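Uncharacterized protein AsbF (Bacillus anthracis, PDB 3DX5) catalyses the manganese-dependent dehydration of 3-dehydroshikimate to 3,4-dihydroxybenzoate, the catechol building block of the siderophore petrobactin. Local coordinates at residues A[80-85]-A[126-131]; A[91-96]-A[135-140]; A[150-155]-A[188-193]; A[197-202]-A[241-246]. All blocks are in the same frame, centred on the assembly; numbering follows the deposited sequence. Where two conformers were deposited one is given.

Interaction 1 (A[80-85]-A[126-131]); sequences EKTIEK and RMICEL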
# COMPACT_ATOMS: atom_id res chain seq x y z
N GLU A 80 -9.83 11.55 20.48
CA GLU A 80 -11.01 10.71 20.68
C GLU A 80 -11.17 9.65 19.57
O GLU A 80 -11.61 8.53 19.83
CB GLU A 80 -12.29 11.54 20.76
CG GLU A 80 -12.48 12.27 22.09
CD GLU A 80 -13.92 12.68 22.33
OE1 GLU A 80 -14.71 12.71 21.34
OE2 GLU A 80 -14.27 12.97 23.51
N LYS A 81 -10.83 10.04 18.34
CA LYS A 81 -10.80 9.11 17.23
C LYS A 81 -9.69 8.04 17.40
O LYS A 81 -9.92 6.84 17.14
CB LYS A 81 -10.68 9.87 15.91
CG LYS A 81 -10.48 8.97 14.68
CD LYS A 81 -10.72 9.70 13.35
CE LYS A 81 -10.31 8.81 12.15
NZ LYS A 81 -10.46 9.54 10.83
N THR A 82 -8.52 8.45 17.88
CA THR A 82 -7.44 7.51 18.22
C THR A 82 -7.86 6.50 19.28
O THR A 82 -7.63 5.30 19.11
CB THR A 82 -6.14 8.23 18.67
OG1 THR A 82 -5.69 9.05 17.61
CG2 THR A 82 -5.03 7.20 18.96
N ILE A 83 -8.45 6.99 20.36
CA ILE A 83 -9.05 6.14 21.41
C ILE A 83 -10.08 5.13 20.85
O ILE A 83 -10.04 3.96 21.24
CB ILE A 83 -9.64 6.96 22.60
CG1 ILE A 83 -8.53 7.73 23.33
CG2 ILE A 83 -10.43 6.06 23.61
CD1 ILE A 83 -7.45 6.83 24.01
N GLU A 84 -10.95 5.57 19.94
CA GLU A 84 -11.93 4.67 19.30
C GLU A 84 -11.24 3.55 18.49
O GLU A 84 -11.70 2.40 18.49
CB GLU A 84 -12.89 5.47 18.42
CG GLU A 84 -13.90 6.33 19.16
CD GLU A 84 -14.84 7.08 18.22
OE1 GLU A 84 -14.83 8.33 18.20
OE2 GLU A 84 -15.60 6.41 17.47
N LYS A 85 -10.16 3.90 17.80
CA LYS A 85 -9.32 2.94 17.09
C LYS A 85 -8.67 1.94 18.07
O LYS A 85 -8.65 0.75 17.80
CB LYS A 85 -8.26 3.66 16.26
CG LYS A 85 -7.36 2.76 15.45
CD LYS A 85 -6.67 3.49 14.29
CE LYS A 85 -5.77 2.50 13.58
NZ LYS A 85 -4.73 3.11 12.68
N ARG A 126 1.02 7.17 27.68
CA ARG A 126 0.64 6.63 28.99
C ARG A 126 -0.85 6.28 28.99
O ARG A 126 -1.24 5.19 29.46
CB ARG A 126 0.94 7.61 30.15
CG ARG A 126 0.75 6.94 31.52
CD ARG A 126 1.00 7.92 32.69
NE ARG A 126 2.42 8.29 32.71
CZ ARG A 126 2.89 9.50 32.45
NH1 ARG A 126 2.06 10.51 32.17
NH2 ARG A 126 4.19 9.69 32.47
N MSE A 127 -1.66 7.19 28.44
CA MSE A 127 -3.12 6.99 28.32
C MSE A 127 -3.47 5.77 27.49
O MSE A 127 -4.35 5.01 27.85
CB MSE A 127 -3.81 8.22 27.72
CG MSE A 127 -3.78 9.41 28.67
SE MSE A 127 -4.50 11.04 27.86
CE MSE A 127 -6.31 10.35 27.59
N ILE A 128 -2.78 5.60 26.36
CA ILE A 128 -2.99 4.43 25.51
C ILE A 128 -2.59 3.14 26.23
O ILE A 128 -3.29 2.14 26.11
CB ILE A 128 -2.30 4.61 24.17
CG1 ILE A 128 -3.18 5.53 23.30
CG2 ILE A 128 -2.06 3.27 23.47
CD1 ILE A 128 -2.39 6.21 22.21
N CYS A 129 -1.48 3.17 26.97
CA CYS A 129 -1.08 2.05 27.80
C CYS A 129 -2.16 1.68 28.82
O CYS A 129 -2.45 0.49 29.02
CB CYS A 129 0.24 2.35 28.51
SG CYS A 129 1.62 2.27 27.38
N GLU A 130 -2.75 2.68 29.47
CA GLU A 130 -3.77 2.41 30.47
C GLU A 130 -5.06 1.84 29.87
O GLU A 130 -5.72 1.01 30.49
CB GLU A 130 -4.05 3.65 31.34
CG GLU A 130 -3.25 3.65 32.63
CD GLU A 130 -3.72 2.59 33.62
OE1 GLU A 130 -3.01 1.58 33.85
OE2 GLU A 130 -4.83 2.77 34.16
N LEU A 131 -5.40 2.27 28.66
CA LEU A 131 -6.52 1.66 27.92
C LEU A 131 -6.24 0.15 27.64
O LEU A 131 -7.05 -0.72 28.00
CB LEU A 131 -6.76 2.42 26.61
CG LEU A 131 -8.02 2.09 25.81
CD1 LEU A 131 -8.42 3.26 24.92
CD2 LEU A 131 -7.80 0.85 24.92
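No ring, amide or carboxylate meets the other segment where Ile83 meets Leu131, and branched aliphatic chains do all the work. The two residues lie on neighbouring helices, 79-96 and 115-134, which follow successive strands of the TIM barrel and pack side by side in its outer layer. In Leu131, chi1 of -170° sets CG anti to the backbone N, and with chi2 at 156° CD1 is the methyl that reaches Ile83. There it faces two methyls at once, with Leu131 CD1 3.7 Å from Ile83 CG2 and 3.8 Å from Ile83 CD1. The two side chains run past each other in opposite directions, alongside rather than head-on. Nearer the barrel, Thr82 turns its methyl toward helix 115-134, and a looser approach of 4.3 Å joins Thr82 CG2 to Ile128 CD1. Threonine suits this buried place because its two branches can be used separately: OG1 is hydrogen-bonded to Asp72 O, while CG2 serves the apolar side. Ile128 also rests on Ile73 and Cys86, and Leu131 on Cys86, so the contact merges with a wider apolar layer. No hydrogen bond or salt bridge links the two segments. The attraction here is therefore probably dispersion and the hydrophobic effect, and neither Ile83 nor Leu131 brings a polar side-chain atom that would need a partner.

Interaction 2 (A[91-96]-A[135-140]); sequences ILANWF and HNMYVL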
# COMPACT_ATOMS: atom_id res chain seq x y z
N ILE A 91 -10.71 -5.27 20.26
CA ILE A 91 -11.65 -6.26 19.72
C ILE A 91 -10.94 -7.27 18.77
O ILE A 91 -11.08 -8.52 18.90
CB ILE A 91 -12.85 -5.56 19.02
CG1 ILE A 91 -13.79 -5.01 20.09
CG2 ILE A 91 -13.57 -6.54 18.09
CD1 ILE A 91 -14.96 -4.16 19.57
N LEU A 92 -10.19 -6.72 17.81
CA LEU A 92 -9.42 -7.53 16.86
C LEU A 92 -8.40 -8.42 17.59
O LEU A 92 -8.30 -9.61 17.29
CB LEU A 92 -8.73 -6.65 15.79
CG LEU A 92 -9.63 -5.78 14.91
CD1 LEU A 92 -8.78 -4.91 14.03
CD2 LEU A 92 -10.59 -6.62 14.02
N ALA A 93 -7.66 -7.87 18.55
CA ALA A 93 -6.66 -8.68 19.28
C ALA A 93 -7.32 -9.83 20.03
O ALA A 93 -6.78 -10.92 20.10
CB ALA A 93 -5.85 -7.81 20.25
N ASN A 94 -8.49 -9.57 20.60
CA ASN A 94 -9.27 -10.61 21.24
C ASN A 94 -9.63 -11.71 20.24
O ASN A 94 -9.44 -12.89 20.52
CB ASN A 94 -10.52 -10.03 21.88
CG ASN A 94 -11.14 -11.00 22.86
OD1 ASN A 94 -12.21 -11.57 22.62
ND2 ASN A 94 -10.44 -11.24 23.94
N TRP A 95 -10.11 -11.33 19.05
CA TRP A 95 -10.54 -12.31 18.09
C TRP A 95 -9.34 -13.12 17.58
O TRP A 95 -9.41 -14.36 17.47
CB TRP A 95 -11.25 -11.60 16.93
CG TRP A 95 -11.80 -12.50 15.88
CD1 TRP A 95 -12.48 -13.68 16.07
CD2 TRP A 95 -11.77 -12.28 14.46
NE1 TRP A 95 -12.87 -14.19 14.85
CE2 TRP A 95 -12.46 -13.35 13.85
CE3 TRP A 95 -11.25 -11.25 13.65
CZ2 TRP A 95 -12.61 -13.46 12.45
CZ3 TRP A 95 -11.39 -11.35 12.25
CH2 TRP A 95 -12.08 -12.44 11.67
N PHE A 96 -8.25 -12.43 17.28
CA PHE A 96 -7.05 -13.09 16.78
C PHE A 96 -6.19 -13.75 17.85
O PHE A 96 -5.20 -14.41 17.53
CB PHE A 96 -6.21 -12.10 15.97
CG PHE A 96 -6.78 -11.84 14.58
CD1 PHE A 96 -6.72 -12.82 13.58
CD2 PHE A 96 -7.41 -10.65 14.30
CE1 PHE A 96 -7.24 -12.59 12.30
CE2 PHE A 96 -7.96 -10.39 13.03
CZ PHE A 96 -7.87 -11.37 12.02
N HIS A 135 -7.35 -4.52 28.98
CA HIS A 135 -7.53 -5.73 28.18
C HIS A 135 -6.38 -6.71 28.34
O HIS A 135 -6.29 -7.66 27.56
CB HIS A 135 -7.63 -5.37 26.70
CG HIS A 135 -8.74 -4.42 26.39
ND1 HIS A 135 -10.05 -4.83 26.25
CD2 HIS A 135 -8.75 -3.07 26.25
CE1 HIS A 135 -10.82 -3.78 26.01
NE2 HIS A 135 -10.06 -2.70 26.00
N ASN A 136 -5.51 -6.45 29.31
CA ASN A 136 -4.24 -7.18 29.47
C ASN A 136 -3.45 -7.28 28.18
O ASN A 136 -3.05 -8.37 27.76
CB ASN A 136 -4.48 -8.56 30.07
CG ASN A 136 -5.13 -8.48 31.42
OD1 ASN A 136 -6.24 -8.94 31.62
ND2 ASN A 136 -4.46 -7.84 32.36
N MSE A 137 -3.24 -6.14 27.54
CA MSE A 137 -2.53 -6.10 26.28
C MSE A 137 -1.38 -5.10 26.38
O MSE A 137 -1.47 -4.13 27.12
CB MSE A 137 -3.49 -5.68 25.16
CG MSE A 137 -4.57 -6.73 24.85
SE MSE A 137 -5.90 -5.97 23.66
CE MSE A 137 -7.33 -7.36 23.74
N TYR A 138 -0.32 -5.35 25.62
CA TYR A 138 0.88 -4.53 25.65
C TYR A 138 0.96 -3.67 24.41
O TYR A 138 0.65 -4.14 23.29
CB TYR A 138 2.14 -5.39 25.76
CG TYR A 138 2.17 -6.20 27.04
CD1 TYR A 138 2.65 -5.62 28.23
CD2 TYR A 138 1.65 -7.49 27.08
CE1 TYR A 138 2.64 -6.33 29.44
CE2 TYR A 138 1.64 -8.23 28.30
CZ TYR A 138 2.16 -7.63 29.45
OH TYR A 138 2.15 -8.32 30.63
N VAL A 139 1.44 -2.44 24.63
CA VAL A 139 1.73 -1.51 23.55
C VAL A 139 3.23 -1.57 23.27
O VAL A 139 4.05 -1.19 24.11
CB VAL A 139 1.32 -0.05 23.95
CG1 VAL A 139 1.71 0.96 22.86
CG2 VAL A 139 -0.14 -0.01 24.26
N LEU A 140 3.60 -2.01 22.07
CA LEU A 140 5.00 -2.07 21.68
C LEU A 140 5.36 -0.92 20.77
O LEU A 140 4.81 -0.81 19.65
CB LEU A 140 5.30 -3.38 20.95
CG LEU A 140 5.55 -4.60 21.85
CD1 LEU A 140 4.24 -5.01 22.61
CD2 LEU A 140 6.09 -5.75 21.03
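Met137, a selenomethionine here, reaches across to Ala93 and the backbone of Asn94 where a helix of the TIM barrel turns into the next strand. This is the helix-to-strand link of a beta-alpha-beta crossover: helix 115-134 ends, and strand 138-142 enters the parallel barrel sheet. After His135 in the turn, Asn136 follows with a positive phi of 48°, as the C-prime residue of a Schellman motif in which Met137 N bonds back to Phe132 O. Asparagine tolerates this backbone shape better than most residues with a side chain, which suits it to the reversal. Met137 comes next and makes the contact. Beyond CG its chain is extended (chi2 170°, chi3 -168°), and the long, unbranched side chain can span the 8.5 Å between its CA and Ala93 CA. A small alanine on the helix leaves room for it to lie close. Tyr138, Val139 and Leu140 then form the strand, with backbone bonds from Tyr138 and Leu140 to Ile101 on one neighbouring strand and from Val139 to Lys168 on the other; Val139 packs outward on Phe132. Met137 was deposited in two conformers, so the details hold for one of them. Its SE lies 3.9 Å from Ala93 CB. Its terminal methyl approaches the helix backbone, with Met137 CE 4.0 Å from Asn94 N. Closest of all, Met137 CE stands 3.8 Å from Ala93 CB.

Interaction 3 (A[150-155]-A[188-193]); sequences DTLPST and QQLRPW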
# COMPACT_ATOMS: atom_id res chain seq x y z
N ASP A 150 14.17 7.04 17.75
CA ASP A 150 15.18 7.03 16.71
C ASP A 150 16.60 6.89 17.25
O ASP A 150 17.53 6.80 16.46
CB ASP A 150 15.08 8.27 15.81
CG ASP A 150 15.27 9.57 16.54
OD1 ASP A 150 15.36 9.60 17.79
OD2 ASP A 150 15.29 10.62 15.86
N THR A 151 16.80 6.95 18.57
CA THR A 151 18.12 6.65 19.12
C THR A 151 17.92 5.76 20.34
O THR A 151 16.84 5.77 20.95
CB THR A 151 18.94 7.91 19.57
OG1 THR A 151 18.41 8.41 20.80
CG2 THR A 151 18.98 9.05 18.50
N LEU A 152 18.94 4.98 20.68
CA LEU A 152 18.89 4.17 21.91
C LEU A 152 18.70 5.03 23.19
O LEU A 152 17.79 4.75 23.97
CB LEU A 152 20.10 3.23 22.01
CG LEU A 152 20.21 2.40 23.30
CD1 LEU A 152 18.98 1.47 23.42
CD2 LEU A 152 21.50 1.57 23.28
N PRO A 153 19.51 6.08 23.41
CA PRO A 153 19.24 6.88 24.64
C PRO A 153 17.81 7.53 24.67
O PRO A 153 17.18 7.57 25.74
CB PRO A 153 20.35 7.95 24.64
CG PRO A 153 21.39 7.46 23.60
CD PRO A 153 20.66 6.59 22.64
N SER A 154 17.29 7.97 23.53
CA SER A 154 15.95 8.57 23.54
C SER A 154 14.89 7.51 23.87
O SER A 154 13.93 7.77 24.60
CB SER A 154 15.63 9.27 22.23
OG SER A 154 14.31 9.79 22.29
N THR A 155 15.09 6.31 23.34
CA THR A 155 14.15 5.22 23.62
C THR A 155 14.16 4.88 25.10
O THR A 155 13.11 4.76 25.72
CB THR A 155 14.50 3.98 22.78
OG1 THR A 155 14.41 4.35 21.40
CG2 THR A 155 13.55 2.77 23.08
N GLN A 188 20.78 -5.62 24.86
CA GLN A 188 21.07 -5.86 26.26
C GLN A 188 20.47 -4.74 27.10
O GLN A 188 19.93 -5.00 28.19
CB GLN A 188 22.58 -6.02 26.55
CG GLN A 188 23.15 -7.35 26.02
CD GLN A 188 24.67 -7.41 25.99
OE1 GLN A 188 25.35 -6.42 26.27
NE2 GLN A 188 25.21 -8.57 25.64
N GLN A 189 20.52 -3.52 26.58
CA GLN A 189 20.00 -2.37 27.32
C GLN A 189 18.50 -2.32 27.30
O GLN A 189 17.91 -1.90 28.28
CB GLN A 189 20.58 -1.05 26.79
CG GLN A 189 22.04 -0.85 27.20
CD GLN A 189 22.57 0.49 26.76
OE1 GLN A 189 22.07 1.53 27.17
NE2 GLN A 189 23.61 0.47 25.92
N LEU A 190 17.89 -2.75 26.20
CA LEU A 190 16.42 -2.71 26.07
C LEU A 190 15.70 -3.98 26.53
O LEU A 190 14.46 -3.99 26.60
CB LEU A 190 15.99 -2.37 24.64
CG LEU A 190 16.26 -0.92 24.18
CD1 LEU A 190 16.20 -0.86 22.66
CD2 LEU A 190 15.24 0.03 24.84
N ARG A 191 16.48 -5.03 26.85
CA ARG A 191 15.92 -6.32 27.25
C ARG A 191 14.68 -6.32 28.19
O ARG A 191 13.74 -7.07 27.92
CB ARG A 191 16.99 -7.28 27.79
CG ARG A 191 16.48 -8.75 27.68
CD ARG A 191 17.53 -9.78 28.09
NE ARG A 191 16.97 -11.14 28.01
CZ ARG A 191 17.69 -12.25 27.96
NH1 ARG A 191 19.03 -12.20 27.97
NH2 ARG A 191 17.08 -13.43 27.91
N PRO A 192 14.69 -5.53 29.28
CA PRO A 192 13.54 -5.56 30.18
C PRO A 192 12.20 -5.19 29.53
O PRO A 192 11.16 -5.59 30.05
CB PRO A 192 13.91 -4.53 31.27
CG PRO A 192 15.41 -4.54 31.30
CD PRO A 192 15.77 -4.66 29.81
N TRP A 193 12.23 -4.45 28.42
CA TRP A 193 11.01 -4.00 27.72
C TRP A 193 10.69 -4.73 26.42
O TRP A 193 9.64 -4.54 25.85
CB TRP A 193 11.11 -2.50 27.42
CG TRP A 193 11.24 -1.71 28.65
CD1 TRP A 193 10.22 -1.25 29.44
CD2 TRP A 193 12.47 -1.29 29.29
NE1 TRP A 193 10.74 -0.56 30.52
CE2 TRP A 193 12.11 -0.57 30.45
CE3 TRP A 193 13.83 -1.46 28.99
CZ2 TRP A 193 13.08 -0.00 31.33
CZ3 TRP A 193 14.79 -0.90 29.86
CH2 TRP A 193 14.41 -0.18 31.01
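In the outer helical layer of the TIM barrel, the first turn of helix 152-162 packs on the C-terminal part of helix 183-190, Leu152 and Thr155 meeting Gln189 and Leu190. Leu152 gives one methyl to each partner. Leu152 and Leu190 slide past each other in opposite directions, with Leu152 CD1 3.7 Å from Leu190 CD1, an apolar match suited to a buried seam. The other methyl covers the flat side of the Gln189 amide, with Leu152 CD2 3.6 Å from Gln189 NE2. Glutamine fits this more open border: its extended chain lays the amide over the leucine methyl, while NE2 keeps a weak hydrogen bond to Asp185 OD1. Thr155 crosses Leu190 at about a right angle, and Thr155 CG2 stands 3.7 Å from Leu190 CD2. The helix start that presents these groups is itself capped, since Thr151 is the N-cap and Thr151 OG1 accepts from Ser154 N at 3.0 Å. One turn on, Thr155 divides its branches. With chi1 at -61°, CG2 is anti to the backbone N and faces Leu190, while the hydroxyl folds back on its own helix. Thr151 O thus receives two bonds from opposite faces of its plane, from Thr155 N at 3.0 Å and from Thr155 OG1 at 2.9 Å.

Interaction 4 (A[197-202]-A[241-246]); sequences YHFKNI and QEVRDT. With MN (manganese (II) ion), chain B; DHB (3,4-dihydroxybenzoic acid), chain D.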
# COMPACT_ATOMS: atom_id res chain seq x y z
N TYR A 197 10.71 -8.83 17.94
CA TYR A 197 11.77 -8.26 17.07
C TYR A 197 11.28 -8.14 15.62
O TYR A 197 10.39 -8.86 15.21
CB TYR A 197 13.03 -9.13 17.02
CG TYR A 197 13.48 -9.63 18.36
CD1 TYR A 197 14.23 -8.82 19.21
CD2 TYR A 197 13.15 -10.94 18.79
CE1 TYR A 197 14.64 -9.28 20.46
CE2 TYR A 197 13.57 -11.42 20.02
CZ TYR A 197 14.30 -10.56 20.86
OH TYR A 197 14.74 -11.01 22.09
N HIS A 198 11.93 -7.25 14.88
CA HIS A 198 11.89 -7.20 13.41
C HIS A 198 13.30 -7.44 12.92
O HIS A 198 14.23 -6.79 13.40
CB HIS A 198 11.42 -5.81 12.93
CG HIS A 198 9.93 -5.67 12.89
ND1 HIS A 198 9.29 -4.53 12.42
CD2 HIS A 198 8.95 -6.53 13.26
CE1 HIS A 198 7.98 -4.71 12.50
NE2 HIS A 198 7.75 -5.91 13.00
N PHE A 199 13.45 -8.33 11.94
CA PHE A 199 14.73 -8.64 11.33
C PHE A 199 14.66 -8.23 9.85
O PHE A 199 13.88 -8.82 9.09
CB PHE A 199 14.99 -10.16 11.35
CG PHE A 199 15.45 -10.74 12.69
CD1 PHE A 199 15.47 -9.98 13.86
CD2 PHE A 199 15.78 -12.09 12.77
CE1 PHE A 199 15.87 -10.55 15.08
CE2 PHE A 199 16.18 -12.67 13.98
CZ PHE A 199 16.23 -11.90 15.14
N LYS A 200 15.46 -7.27 9.42
CA LYS A 200 15.62 -7.03 7.98
C LYS A 200 17.04 -6.50 7.79
O LYS A 200 17.70 -6.13 8.77
CB LYS A 200 14.52 -6.08 7.41
CG LYS A 200 14.44 -4.66 8.07
CD LYS A 200 13.38 -3.80 7.34
CE LYS A 200 13.29 -2.37 7.90
NZ LYS A 200 12.81 -2.34 9.33
N ASN A 201 17.52 -6.45 6.55
CA ASN A 201 18.91 -6.03 6.32
C ASN A 201 19.00 -5.19 5.07
O ASN A 201 18.07 -5.15 4.26
CB ASN A 201 19.84 -7.26 6.21
CG ASN A 201 21.23 -6.98 6.78
OD1 ASN A 201 21.62 -5.81 6.96
ND2 ASN A 201 21.98 -8.05 7.08
N ILE A 202 20.14 -4.54 4.87
CA ILE A 202 20.31 -3.68 3.71
C ILE A 202 21.73 -3.95 3.20
O ILE A 202 22.61 -4.30 4.01
CB ILE A 202 20.09 -2.19 4.09
CG1 ILE A 202 19.93 -1.32 2.86
CG2 ILE A 202 21.26 -1.62 4.95
CD1 ILE A 202 18.55 -1.42 2.23
N GLN A 241 22.53 -15.06 17.86
CA GLN A 241 23.22 -15.73 19.00
C GLN A 241 22.77 -15.18 20.34
O GLN A 241 22.62 -15.95 21.28
CB GLN A 241 24.72 -15.58 18.92
CG GLN A 241 25.39 -16.48 17.95
CD GLN A 241 26.90 -16.30 17.97
OE1 GLN A 241 27.57 -16.72 18.92
NE2 GLN A 241 27.44 -15.66 16.93
N GLU A 242 22.55 -13.86 20.41
CA GLU A 242 22.01 -13.20 21.61
C GLU A 242 20.54 -13.44 21.87
O GLU A 242 20.16 -13.67 23.01
CB GLU A 242 22.11 -11.68 21.48
CG GLU A 242 23.42 -11.11 21.70
CD GLU A 242 23.94 -11.31 23.11
OE1 GLU A 242 23.36 -10.73 24.08
OE2 GLU A 242 24.94 -12.04 23.21
N VAL A 243 19.71 -13.34 20.84
CA VAL A 243 18.28 -13.36 21.08
C VAL A 243 17.66 -14.76 20.99
O VAL A 243 16.50 -14.95 21.39
CB VAL A 243 17.53 -12.32 20.19
CG1 VAL A 243 18.22 -10.93 20.31
CG2 VAL A 243 17.46 -12.79 18.75
N ARG A 244 18.42 -15.73 20.52
CA ARG A 244 17.83 -17.06 20.27
C ARG A 244 17.28 -17.79 21.47
O ARG A 244 16.49 -18.70 21.28
CB ARG A 244 18.76 -18.00 19.48
CG ARG A 244 19.89 -18.63 20.24
CD ARG A 244 20.81 -19.20 19.21
NE ARG A 244 21.80 -20.16 19.68
CZ ARG A 244 22.80 -19.92 20.53
NH1 ARG A 244 22.97 -18.72 21.08
NH2 ARG A 244 23.63 -20.90 20.85
N ASP A 245 17.68 -17.41 22.68
CA ASP A 245 17.12 -18.02 23.90
C ASP A 245 16.30 -17.00 24.70
O ASP A 245 16.33 -16.99 25.94
CB ASP A 245 18.22 -18.58 24.81
CG ASP A 245 18.99 -19.70 24.16
OD1 ASP A 245 18.46 -20.83 24.10
OD2 ASP A 245 20.14 -19.45 23.73
N THR A 246 15.63 -16.10 23.99
CA THR A 246 14.54 -15.31 24.56
C THR A 246 13.30 -15.96 23.97
O THR A 246 13.40 -16.75 23.02
CB THR A 246 14.57 -13.78 24.18
OG1 THR A 246 14.37 -13.62 22.77
CG2 THR A 246 15.91 -13.14 24.54
MN MN B . 10.01 -2.67 11.33
C1 DHB D . 7.04 -0.01 8.56
C2 DHB D . 7.96 -0.67 9.35
C3 DHB D . 9.34 -0.52 9.13
O3 DHB D . 10.31 -1.14 9.87
C4 DHB D . 9.77 0.38 8.06
O4 DHB D . 11.10 0.52 7.88
C5 DHB D . 8.84 1.07 7.29
C6 DHB D . 7.47 0.86 7.55
C DHB D . 5.56 -0.22 8.82
O1 DHB D . 4.67 0.37 8.19
O2 DHB D . 5.17 -1.09 9.75
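Tyr197, Val243 and Thr246 carry this contact, which packs the C-terminal part of helix 236-243 and the turn after it against barrel strand 194-202. Tyr197 points its ring outward, and at the ring edge, in its plane, the phenol is met by Thr246: Tyr197 OH donates to Thr246 OG1 at 2.7 Å. That hydroxyl donates in turn to Val243 O at 2.9 Å, in the carbonyl plane and on a lone pair. The same carbonyl accepts Thr246 N at 3.0 Å, in the type I turn from Val243 to Thr246. A chi1 of 65° sets Thr246 OG1 between its backbone N and carbonyl carbon, where it can serve both partners. Val243 touches both aromatic rings, its beta-branch offering each a methyl or methine. Val243 CB is 3.6 Å from Tyr197 OH. CG2 lies over one face of Tyr197, offset toward the rim, and at the edge of Phe199, in plane, 3.9 Å from Phe199 CZ. Between these outward rings, His198 turns into the barrel, its ND1 binding manganese at 2.3 Å beside Glu142, Asp172 and Glu253, while Glu33 holds NE2. Lys200 NZ donates at 2.8 Å to O3 of the bound 3,4-dihydroxybenzoic acid, itself a metal ligand, and also pairs with Asp172 and Glu253. The chain of bonds from Tyr197 OH through Thr246 OG1 to Val243 O satisfies the buried phenol, and each bond probably strengthens the next.

In the fold
All four contacts belong to one TIM barrel and fall into two pairs along the chain. Interactions 1 and 2 share helix 79-96, their segments alternate in sequence, and their centres lie about 13 Å apart; they touch where Ile128 of helix 115-134 packs on Val139 of the following strand. Interactions 3 and 4 come later, one after the other, with centres about 15 Å apart, and a probable hydrogen bond from Gln188 to Glu242 joins them. Interactions 1 and 4, with centres about 30 Å apart, lie on opposite sides of the chain's centre. Interactions 2 and 4 both reach the barrel sheet, and strand 194-202 of interaction 4 carries a manganese ligand.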